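Local coordinates for protein putative isomerase (PDB 2PPG) that is a putative isomerase of the enolase superfamily, with the mandelate racemase/muconate lactonizing enzyme type of N-terminal domain and a TIM-barrel-like C-terminal domain, at residues Pro317-Gly322 with Glu344-Ile349. Residues are numbered along the deposited sequence; the frame is centred on the assembly and turned at random.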
loop_
_atom_site.group_PDB
_atom_site.type_symbol
_atom_site.label_atom_id
_atom_site.label_comp_id
_atom_site.label_asym_id
_atom_site.label_seq_id
_atom_site.Cartn_x
_atom_site.Cartn_y
_atom_site.Cartn_z
ATOM N N PRO A 317 -16.294 -6.637 27.228
ATOM C CA PRO A 317 -15.300 -6.519 28.303
ATOM C C PRO A 317 -14.877 -7.836 28.947
ATOM O O PRO A 317 -15.671 -8.784 29.064
ATOM C CB PRO A 317 -15.993 -5.605 29.321
ATOM C CG PRO A 317 -16.895 -4.765 28.470
ATOM C CD PRO A 317 -17.459 -5.769 27.474
ATOM N N HIS A 318 -13.610 -7.865 29.340
ATOM C CA HIS A 318 -12.985 -8.973 30.056
ATOM C C HIS A 318 -13.366 -8.886 31.536
ATOM O O HIS A 318 -13.553 -7.788 32.088
ATOM C CB HIS A 318 -11.472 -8.836 29.899
ATOM C CG HIS A 318 -10.682 -9.987 30.435
ATOM N ND1 HIS A 318 -9.971 -9.914 31.613
ATOM C CD2 HIS A 318 -10.454 -11.223 29.932
ATOM C CE1 HIS A 318 -9.355 -11.063 31.825
ATOM N NE2 HIS A 318 -9.635 -11.874 30.821
ATOM N N ALA A 319 -13.503 -10.046 32.166
ATOM C CA ALA A 319 -13.722 -10.127 33.607
ATOM C C ALA A 319 -12.751 -11.148 34.207
ATOM O O ALA A 319 -12.454 -12.172 33.586
ATOM C CB ALA A 319 -15.166 -10.499 33.911
ATOM N N THR A 320 -12.249 -10.872 35.406
ATOM C CA THR A 320 -11.225 -11.735 35.975
ATOM C C THR A 320 -11.314 -11.916 37.501
ATOM O O THR A 320 -12.341 -11.631 38.116
ATOM C CB THR A 320 -9.831 -11.233 35.566
ATOM O OG1 THR A 320 -8.843 -12.193 35.946
ATOM C CG2 THR A 320 -9.529 -9.858 36.213
ATOM N N ILE A 321 -10.239 -12.441 38.090
ATOM C CA ILE A 321 -10.095 -12.564 39.535
ATOM C C ILE A 321 -10.037 -11.184 40.147
ATOM O O ILE A 321 -9.291 -10.332 39.681
ATOM C CB ILE A 321 -8.769 -13.289 39.877
ATOM C CG1 ILE A 321 -8.860 -14.775 39.504
ATOM C CG2 ILE A 321 -8.361 -13.054 41.353
ATOM C CD1 ILE A 321 -7.537 -15.389 39.138
ATOM N N GLY A 322 -10.831 -10.960 41.184
ATOM C CA GLY A 322 -10.812 -9.685 41.890
ATOM C C GLY A 322 -11.983 -9.616 42.837
ATOM O O GLY A 322 -12.886 -10.449 42.767
ATOM N N GLU A 344 -18.010 -10.559 29.840
ATOM C CA GLU A 344 -17.574 -11.813 30.461
ATOM C C GLU A 344 -18.074 -11.941 31.905
ATOM O O GLU A 344 -18.121 -10.960 32.649
ATOM C CB GLU A 344 -16.046 -11.919 30.429
ATOM C CG GLU A 344 -15.510 -13.271 30.849
ATOM C CD GLU A 344 -13.991 -13.390 30.759
ATOM O OE1 GLU A 344 -13.292 -12.355 30.747
ATOM O OE2 GLU A 344 -13.488 -14.532 30.709
ATOM N N PHE A 345 -18.439 -13.158 32.291
ATOM C CA PHE A 345 -18.872 -13.439 33.661
ATOM C C PHE A 345 -18.210 -14.706 34.203
ATOM O O PHE A 345 -18.530 -15.836 33.790
ATOM C CB PHE A 345 -20.396 -13.535 33.719
ATOM C CG PHE A 345 -20.940 -14.117 35.000
ATOM C CD1 PHE A 345 -20.678 -13.523 36.235
ATOM C CD2 PHE A 345 -21.765 -15.234 34.967
ATOM C CE1 PHE A 345 -21.215 -14.052 37.401
ATOM C CE2 PHE A 345 -22.301 -15.759 36.141
ATOM C CZ PHE A 345 -22.023 -15.171 37.351
ATOM N N GLN A 346 -17.272 -14.485 35.120
ATOM C CA GLN A 346 -16.601 -15.537 35.859
ATOM C C GLN A 346 -17.471 -15.951 37.038
ATOM O O GLN A 346 -17.306 -15.449 38.146
ATOM C CB GLN A 346 -15.259 -15.028 36.390
ATOM C CG GLN A 346 -14.307 -14.463 35.333
ATOM C CD GLN A 346 -13.332 -15.500 34.805
ATOM O OE1 GLN A 346 -13.217 -16.586 35.362
ATOM N NE2 GLN A 346 -12.632 -15.170 33.723
ATOM N N HIS A 347 -18.396 -16.866 36.791
ATOM C CA HIS A 347 -19.263 -17.418 37.829
ATOM C C HIS A 347 -18.486 -17.930 39.047
ATOM O O HIS A 347 -18.830 -17.628 40.188
ATOM C CB HIS A 347 -20.107 -18.543 37.230
ATOM C CG HIS A 347 -19.294 -19.590 36.546
ATOM N ND1 HIS A 347 -18.997 -20.799 37.133
ATOM C CD2 HIS A 347 -18.667 -19.590 35.345
ATOM C CE1 HIS A 347 -18.241 -21.508 36.316
ATOM N NE2 HIS A 347 -18.027 -20.800 35.223
ATOM N N SER A 348 -17.430 -18.690 38.792
ATOM C CA SER A 348 -16.630 -19.315 39.843
ATOM C C SER A 348 -15.936 -18.310 40.780
ATOM O O SER A 348 -15.486 -18.676 41.867
ATOM C CB SER A 348 -15.605 -20.256 39.202
ATOM O OG SER A 348 -15.129 -19.720 37.975
ATOM N N ILE A 349 -15.856 -17.050 40.350
ATOM C CA ILE A 349 -15.286 -15.971 41.164
ATOM C C ILE A 349 -16.390 -15.117 41.785
ATOM O O ILE A 349 -16.371 -14.825 42.977
ATOM C CB ILE A 349 -14.353 -15.056 40.330
ATOM C CG1 ILE A 349 -13.152 -15.842 39.801
ATOM C CG2 ILE A 349 -13.874 -13.851 41.155
ATOM C CD1 ILE A 349 -12.510 -15.211 38.561
#
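At the C-terminal ends of two barrel strands, the loop 317-322 lies along strand 343-345 and the first turn of helix 347-350, with Pro317 O accepting a hydrogen bond from Glu344 N (3.0 Å). Two residues on, the backbone is gripped by side chains instead. The N-H of Ala319 gives a nearly straight hydrogen bond to Glu344 OE1 (2.7 Å, 177°), meeting the oxygen on its anti side and out of the carboxylate plane; CG anti to the backbone N (chi1 -171°) and an extended chain carry the carboxylate there. The same OE1 lies over one face of the His318 imidazole, 3.2 Å from CD2, the two side chains running side by side with ring and carboxylate planes 63° apart. In enolase-superfamily barrels the C-terminal ends of the strands carry the active site, and this contact lies there: Glu344 OE2 makes a salt bridge to Lys187 NZ and a hydrogen bond to Ser161 OG, and His318 ND1 is hydrogen-bonded to Glu292 OE1. Gln346, N-cap of the short helix and centre of an inverse gamma turn, bends at chi2 so that NE2 donates a hydrogen bond to Ala319 O (3.0 Å), the donor standing tilted from the carbonyl plane. Ala319 CB lies against Glu344 O (3.2 Å). Farther along, Ile349 CD1 touches Ile321 CG1 (3.8 Å), the two isoleucines crossing at about a right angle.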